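Local coordinates for beta-catenin homolog sys-1 (Caenorhabditis elegans, PDB 3C2G), which regulates transcription in the Wnt asymmetry pathway as a beta-catenin, activating or repressing target genes according to Wnt signals and partners such as the TCF factor pop-1, bound directly, at residues G347-S350 and N351-A354; E323-L326 and P327-R331. All blocks are in the same frame, centred on the assembly; numbering follows the deposited sequence.

Contact 1. Residues G347-S350 and N351-A354; sequences GFLS and NVVA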
ATOM      1  N   GLY A 347      -5.973   4.525   8.714  1.00 24.31           N
ATOM      2  CA  GLY A 347      -6.468   4.059   7.427  1.00 22.92           C
ATOM      3  C   GLY A 347      -7.172   2.730   7.604  1.00 23.91           C
ATOM      4  O   GLY A 347      -8.280   2.536   7.119  1.00 25.20           O
ATOM      5  N   PHE A 348      -6.530   1.824   8.329  1.00 24.18           N
ATOM      6  CA  PHE A 348      -7.113   0.548   8.699  1.00 25.03           C
ATOM      7  C   PHE A 348      -8.427   0.678   9.500  1.00 26.13           C
ATOM      8  O   PHE A 348      -9.387  -0.056   9.261  1.00 25.79           O
ATOM      9  CB  PHE A 348      -6.092  -0.271   9.499  1.00 25.02           C
ATOM     10  CG  PHE A 348      -6.646  -1.542  10.052  1.00 25.75           C
ATOM     11  CD1 PHE A 348      -6.666  -2.694   9.288  1.00 27.85           C
ATOM     12  CD2 PHE A 348      -7.184  -1.580  11.329  1.00 27.15           C
ATOM     13  CE1 PHE A 348      -7.192  -3.885   9.806  1.00 28.23           C
ATOM     14  CE2 PHE A 348      -7.727  -2.748  11.844  1.00 26.15           C
ATOM     15  CZ  PHE A 348      -7.725  -3.904  11.088  1.00 26.04           C
ATOM     16  N   LEU A 349      -8.438   1.586  10.468  1.00 26.86           N
ATOM     17  CA  LEU A 349      -9.590   1.816  11.315  1.00 28.95           C
ATOM     18  C   LEU A 349     -10.799   2.234  10.476  1.00 28.81           C
ATOM     19  O   LEU A 349     -11.892   1.690  10.633  1.00 29.27           O
ATOM     20  CB  LEU A 349      -9.246   2.898  12.344  1.00 29.56           C
ATOM     21  CG  LEU A 349     -10.252   3.188  13.453  1.00 32.02           C
ATOM     22  CD1 LEU A 349     -10.609   1.917  14.261  1.00 32.72           C
ATOM     23  CD2 LEU A 349      -9.727   4.314  14.358  1.00 30.72           C
ATOM     24  N   SER A 350     -10.579   3.156   9.544  1.00 28.85           N
ATOM     25  CA  SER A 350     -11.658   3.668   8.691  1.00 29.04           C
ATOM     26  C   SER A 350     -12.330   2.584   7.869  1.00 28.47           C
ATOM     27  O   SER A 350     -13.549   2.591   7.751  1.00 28.71           O
ATOM     28  CB  SER A 350     -11.166   4.786   7.781  1.00 28.55           C
ATOM     29  OG  SER A 350     -10.184   4.295   6.893  1.00 31.62           O
ATOM     30  N   ASN A 351     -11.546   1.650   7.322  1.00 28.04           N
ATOM     31  CA  ASN A 351     -12.108   0.532   6.560  1.00 26.92           C
ATOM     32  C   ASN A 351     -12.717  -0.557   7.432  1.00 26.96           C
ATOM     33  O   ASN A 351     -13.747  -1.130   7.077  1.00 27.06           O
ATOM     34  CB  ASN A 351     -11.071  -0.105   5.637  1.00 26.68           C
ATOM     35  CG  ASN A 351     -10.710   0.772   4.458  1.00 26.38           C
ATOM     36  OD1 ASN A 351     -11.504   1.591   4.004  1.00 26.50           O
ATOM     37  ND2 ASN A 351      -9.492   0.599   3.949  1.00 27.27           N
ATOM     38  N   VAL A 352     -12.085  -0.860   8.564  1.00 27.21           N
ATOM     39  CA  VAL A 352     -12.535  -2.000   9.362  1.00 27.16           C
ATOM     40  C   VAL A 352     -13.919  -1.738   9.978  1.00 28.48           C
ATOM     41  O   VAL A 352     -14.704  -2.672  10.117  1.00 29.09           O
ATOM     42  CB  VAL A 352     -11.504  -2.445  10.434  1.00 26.54           C
ATOM     43  CG1 VAL A 352     -11.583  -1.585  11.698  1.00 25.41           C
ATOM     44  CG2 VAL A 352     -11.693  -3.902  10.797  1.00 26.24           C
ATOM     45  N   VAL A 353     -14.209  -0.484  10.339  1.00 28.05           N
ATOM     46  CA  VAL A 353     -15.489  -0.169  10.954  1.00 28.34           C
ATOM     47  C   VAL A 353     -16.580  -0.083   9.903  1.00 29.74           C
ATOM     48  O   VAL A 353     -17.755  -0.182  10.234  1.00 30.68           O
ATOM     49  CB  VAL A 353     -15.479   1.144  11.804  1.00 28.38           C
ATOM     50  CG1 VAL A 353     -14.419   1.086  12.899  1.00 27.92           C
ATOM     51  CG2 VAL A 353     -15.310   2.395  10.931  1.00 26.00           C
ATOM     52  N   ALA A 354     -16.199   0.108   8.639  1.00 30.43           N
ATOM     53  CA  ALA A 354     -17.189   0.341   7.577  1.00 30.48           C
ATOM     54  C   ALA A 354     -18.121  -0.855   7.402  1.00 31.02           C
ATOM     55  O   ALA A 354     -17.654  -1.972   7.190  1.00 30.80           O
ATOM     56  CB  ALA A 354     -16.507   0.676   6.279  1.00 29.76           C
TER

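Contact 2. Residues E323-L326 and P327-R331; sequences ENIL and PFLLR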
ATOM      1  N   GLU A 323     -12.288  -8.335  19.001  1.00 34.96           N
ATOM      2  CA  GLU A 323     -12.426  -7.835  20.377  1.00 36.74           C
ATOM      3  C   GLU A 323     -11.081  -7.549  21.047  1.00 36.81           C
ATOM      4  O   GLU A 323     -11.004  -6.734  21.959  1.00 37.45           O
ATOM      5  CB  GLU A 323     -13.236  -8.803  21.251  1.00 36.86           C
ATOM      6  CG  GLU A 323     -14.694  -9.040  20.824  1.00 42.48           C
ATOM      7  CD  GLU A 323     -14.847  -9.800  19.487  1.00 48.87           C
ATOM      8  OE1 GLU A 323     -13.922 -10.562  19.086  1.00 48.74           O
ATOM      9  OE2 GLU A 323     -15.910  -9.626  18.836  1.00 50.87           O
ATOM     10  N   ASN A 324     -10.027  -8.228  20.606  1.00 36.92           N
ATOM     11  CA  ASN A 324      -8.702  -8.025  21.183  1.00 36.82           C
ATOM     12  C   ASN A 324      -7.777  -7.250  20.259  1.00 36.14           C
ATOM     13  O   ASN A 324      -7.077  -6.342  20.704  1.00 36.93           O
ATOM     14  CB  ASN A 324      -8.084  -9.357  21.590  1.00 37.58           C
ATOM     15  CG  ASN A 324      -8.919 -10.088  22.634  1.00 40.39           C
ATOM     16  OD1 ASN A 324      -9.020  -9.652  23.785  1.00 42.07           O
ATOM     17  ND2 ASN A 324      -9.526 -11.207  22.234  1.00 41.71           N
ATOM     18  N   ILE A 325      -7.802  -7.598  18.975  1.00 34.87           N
ATOM     19  CA  ILE A 325      -7.017  -6.926  17.943  1.00 33.85           C
ATOM     20  C   ILE A 325      -7.278  -5.419  17.928  1.00 34.13           C
ATOM     21  O   ILE A 325      -6.341  -4.610  17.971  1.00 34.61           O
ATOM     22  CB  ILE A 325      -7.317  -7.537  16.539  1.00 33.74           C
ATOM     23  CG1 ILE A 325      -6.699  -8.932  16.404  1.00 32.40           C
ATOM     24  CG2 ILE A 325      -6.836  -6.644  15.412  1.00 32.47           C
ATOM     25  CD1 ILE A 325      -7.301  -9.732  15.273  1.00 31.17           C
ATOM     26  N   LEU A 326      -8.546  -5.037  17.883  1.00 33.70           N
ATOM     27  CA  LEU A 326      -8.873  -3.636  17.685  1.00 33.81           C
ATOM     28  C   LEU A 326      -8.409  -2.733  18.817  1.00 33.59           C
ATOM     29  O   LEU A 326      -7.744  -1.736  18.552  1.00 34.03           O
ATOM     30  CB  LEU A 326     -10.356  -3.446  17.370  1.00 34.19           C
ATOM     31  CG  LEU A 326     -10.816  -2.187  16.632  1.00 34.48           C
ATOM     32  CD1 LEU A 326      -9.840  -1.718  15.585  1.00 34.53           C
ATOM     33  CD2 LEU A 326     -12.137  -2.483  15.963  1.00 36.91           C
ATOM     34  N   PRO A 327      -8.727  -3.074  20.083  1.00 33.44           N
ATOM     35  CA  PRO A 327      -8.176  -2.253  21.171  1.00 32.94           C
ATOM     36  C   PRO A 327      -6.653  -2.147  21.149  1.00 33.07           C
ATOM     37  O   PRO A 327      -6.106  -1.082  21.462  1.00 33.51           O
ATOM     38  CB  PRO A 327      -8.638  -2.982  22.427  1.00 32.44           C
ATOM     39  CG  PRO A 327      -9.861  -3.696  22.003  1.00 32.11           C
ATOM     40  CD  PRO A 327      -9.609  -4.134  20.602  1.00 33.01           C
ATOM     41  N   PHE A 328      -5.973  -3.226  20.769  1.00 32.20           N
ATOM     42  CA  PHE A 328      -4.515  -3.191  20.685  1.00 31.56           C
ATOM     43  C   PHE A 328      -4.068  -2.167  19.662  1.00 30.67           C
ATOM     44  O   PHE A 328      -3.210  -1.338  19.934  1.00 30.67           O
ATOM     45  CB  PHE A 328      -3.936  -4.575  20.355  1.00 32.52           C
ATOM     46  CG  PHE A 328      -2.458  -4.560  20.066  1.00 34.12           C
ATOM     47  CD1 PHE A 328      -1.532  -4.573  21.109  1.00 35.95           C
ATOM     48  CD2 PHE A 328      -1.989  -4.509  18.747  1.00 33.19           C
ATOM     49  CE1 PHE A 328      -0.146  -4.543  20.847  1.00 36.43           C
ATOM     50  CE2 PHE A 328      -0.623  -4.470  18.477  1.00 34.18           C
ATOM     51  CZ  PHE A 328       0.305  -4.491  19.529  1.00 34.19           C
ATOM     52  N   LEU A 329      -4.659  -2.226  18.477  1.00 30.91           N
ATOM     53  CA  LEU A 329      -4.341  -1.272  17.416  1.00 30.69           C
ATOM     54  C   LEU A 329      -4.663   0.184  17.772  1.00 30.90           C
ATOM     55  O   LEU A 329      -3.906   1.080  17.424  1.00 30.55           O
ATOM     56  CB  LEU A 329      -5.000  -1.688  16.098  1.00 30.74           C
ATOM     57  CG  LEU A 329      -4.464  -3.021  15.540  1.00 32.30           C
ATOM     58  CD1 LEU A 329      -5.236  -3.438  14.313  1.00 32.88           C
ATOM     59  CD2 LEU A 329      -2.952  -2.962  15.231  1.00 31.41           C
ATOM     60  N   LEU A 330      -5.766   0.423  18.476  1.00 31.15           N
ATOM     61  CA  LEU A 330      -6.067   1.772  18.939  1.00 32.19           C
ATOM     62  C   LEU A 330      -5.016   2.279  19.909  1.00 33.22           C
ATOM     63  O   LEU A 330      -4.621   3.437  19.838  1.00 33.13           O
ATOM     64  CB  LEU A 330      -7.461   1.844  19.564  1.00 32.47           C
ATOM     65  CG  LEU A 330      -8.558   1.611  18.531  1.00 31.24           C
ATOM     66  CD1 LEU A 330      -9.855   1.230  19.201  1.00 29.56           C
ATOM     67  CD2 LEU A 330      -8.712   2.826  17.636  1.00 30.85           C
ATOM     68  N   ARG A 331      -4.558   1.406  20.800  1.00 34.69           N
ATOM     69  CA  ARG A 331      -3.500   1.744  21.738  1.00 37.73           C
ATOM     70  C   ARG A 331      -2.217   2.101  21.002  1.00 36.97           C
ATOM     71  O   ARG A 331      -1.564   3.091  21.321  1.00 36.94           O
ATOM     72  CB  ARG A 331      -3.246   0.584  22.692  1.00 37.60           C
ATOM     73  CG  ARG A 331      -2.670   1.005  24.042  1.00 41.53           C
ATOM     74  CD  ARG A 331      -2.603  -0.184  25.031  1.00 43.52           C
ATOM     75  NE  ARG A 331      -3.791  -1.058  24.964  1.00 52.18           N
ATOM     76  CZ  ARG A 331      -3.758  -2.368  24.702  1.00 54.01           C
ATOM     77  NH1 ARG A 331      -2.594  -2.987  24.506  1.00 55.84           N
ATOM     78  NH2 ARG A 331      -4.889  -3.063  24.652  1.00 53.53           N
TER

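Contact 1. Residues G347-S350 and N351-A354
Gly347 O takes two donors from the next turn of the helix. Asn351 N reaches Gly347 O through a weak backbone bond of 3.4 Å. Ser350 OG makes the shorter bond, 2.6 Å to Gly347 O, with the donor tilted 28° from the carbonyl plane. The hydroxyl can fold back this way because OG sits between the backbone N and the carbonyl carbon of Ser350, chi1 63°. Ser350 OG is also bonded to Arg403 of helix 388-409. Two further backbone bonds follow, Val352 N to Phe348 O at 2.9 Å and Val353 N to Leu349 O at 3.2 Å. The residues form the C-terminal end of helix 339-352 in the all-helical armadillo domain and run into the loop after it. This part of the chain lines the groove that holds the bound peptide. Asn351 ND2 bonds to the peptide backbone and to Ser312 OG, and Ala354 packs on an apolar peptide side chain. An asparagine that bonds to the peptide backbone is a familiar feature of armadillo grooves, as in importin-alpha. The apolar contacts turn to other sides of the helix. Val352 lies over one face of the Phe348 ring, with CB 4.0 Å above the plane and offset toward the rim. Val352 CG2 comes 4.0 Å from Phe348 CZ. Leu349 CD1 meets Val353 CG1 at 4.1 Å, and their side chains pass each other at a slant.

Contact 2. Residues E323-L326 and P327-R331
Leu329 N and Leu330 N are each bonded to the carbonyl four residues back. Leu329 N donates to Ile325 O at 3.0 Å, and Leu330 N to Leu326 O at 2.9 Å. Phe328 N to Asn324 O is weaker, at 3.3 Å. These bonds build the first turns of helix 325-335, one of the helices of the armadillo superhelix. Apolar contacts run beside them. Ile325 CG2 lies 3.7 Å from Leu329 CD1, and the two side chains point the same way, side by side. With Ile325 CG1 beside the backbone N, chi1 -72°, the CG2 branch is the one turned to Leu329. Leu326 CG and Leu330 CD1 are more loosely paired, at 4.4 Å. Leu326 also packs on Val359 and Ile362 of helix 357-365. The proline ring meets a polar atom instead. Pro327 CG sits 3.2 Å from Glu323 O. Pro327 N has no hydrogen to give to Glu323 O. In the first turn this costs the helix little, because the regular bonds start with the next residue, Phe328, and Pro327 O still accepts a hydrogen bond from Arg331 N.

In the fold
Going from the N terminus, contact 2 comes first, at the start of helix 325-335. Contact 1 follows in the C-terminal part of helix 339-352, the next helix. Each is local, within one continuous stretch, so neither closes a long loop. They lie in series, neither nested nor crossed. Their centres are about 13 Å apart, and helices 325-335 and 339-352 pack against each other there. Phe348 CE2 meets Leu329 CD1 at 3.6 Å, Leu349 CD2 meets Leu330 CD2 at 3.7 Å, and Leu349 CD1 meets Leu326 CD1 at 3.9 Å. Residues 323-331 also face helices 285-292 and 357-365. Residues 347-354 face helix 388-409 and the bound peptide.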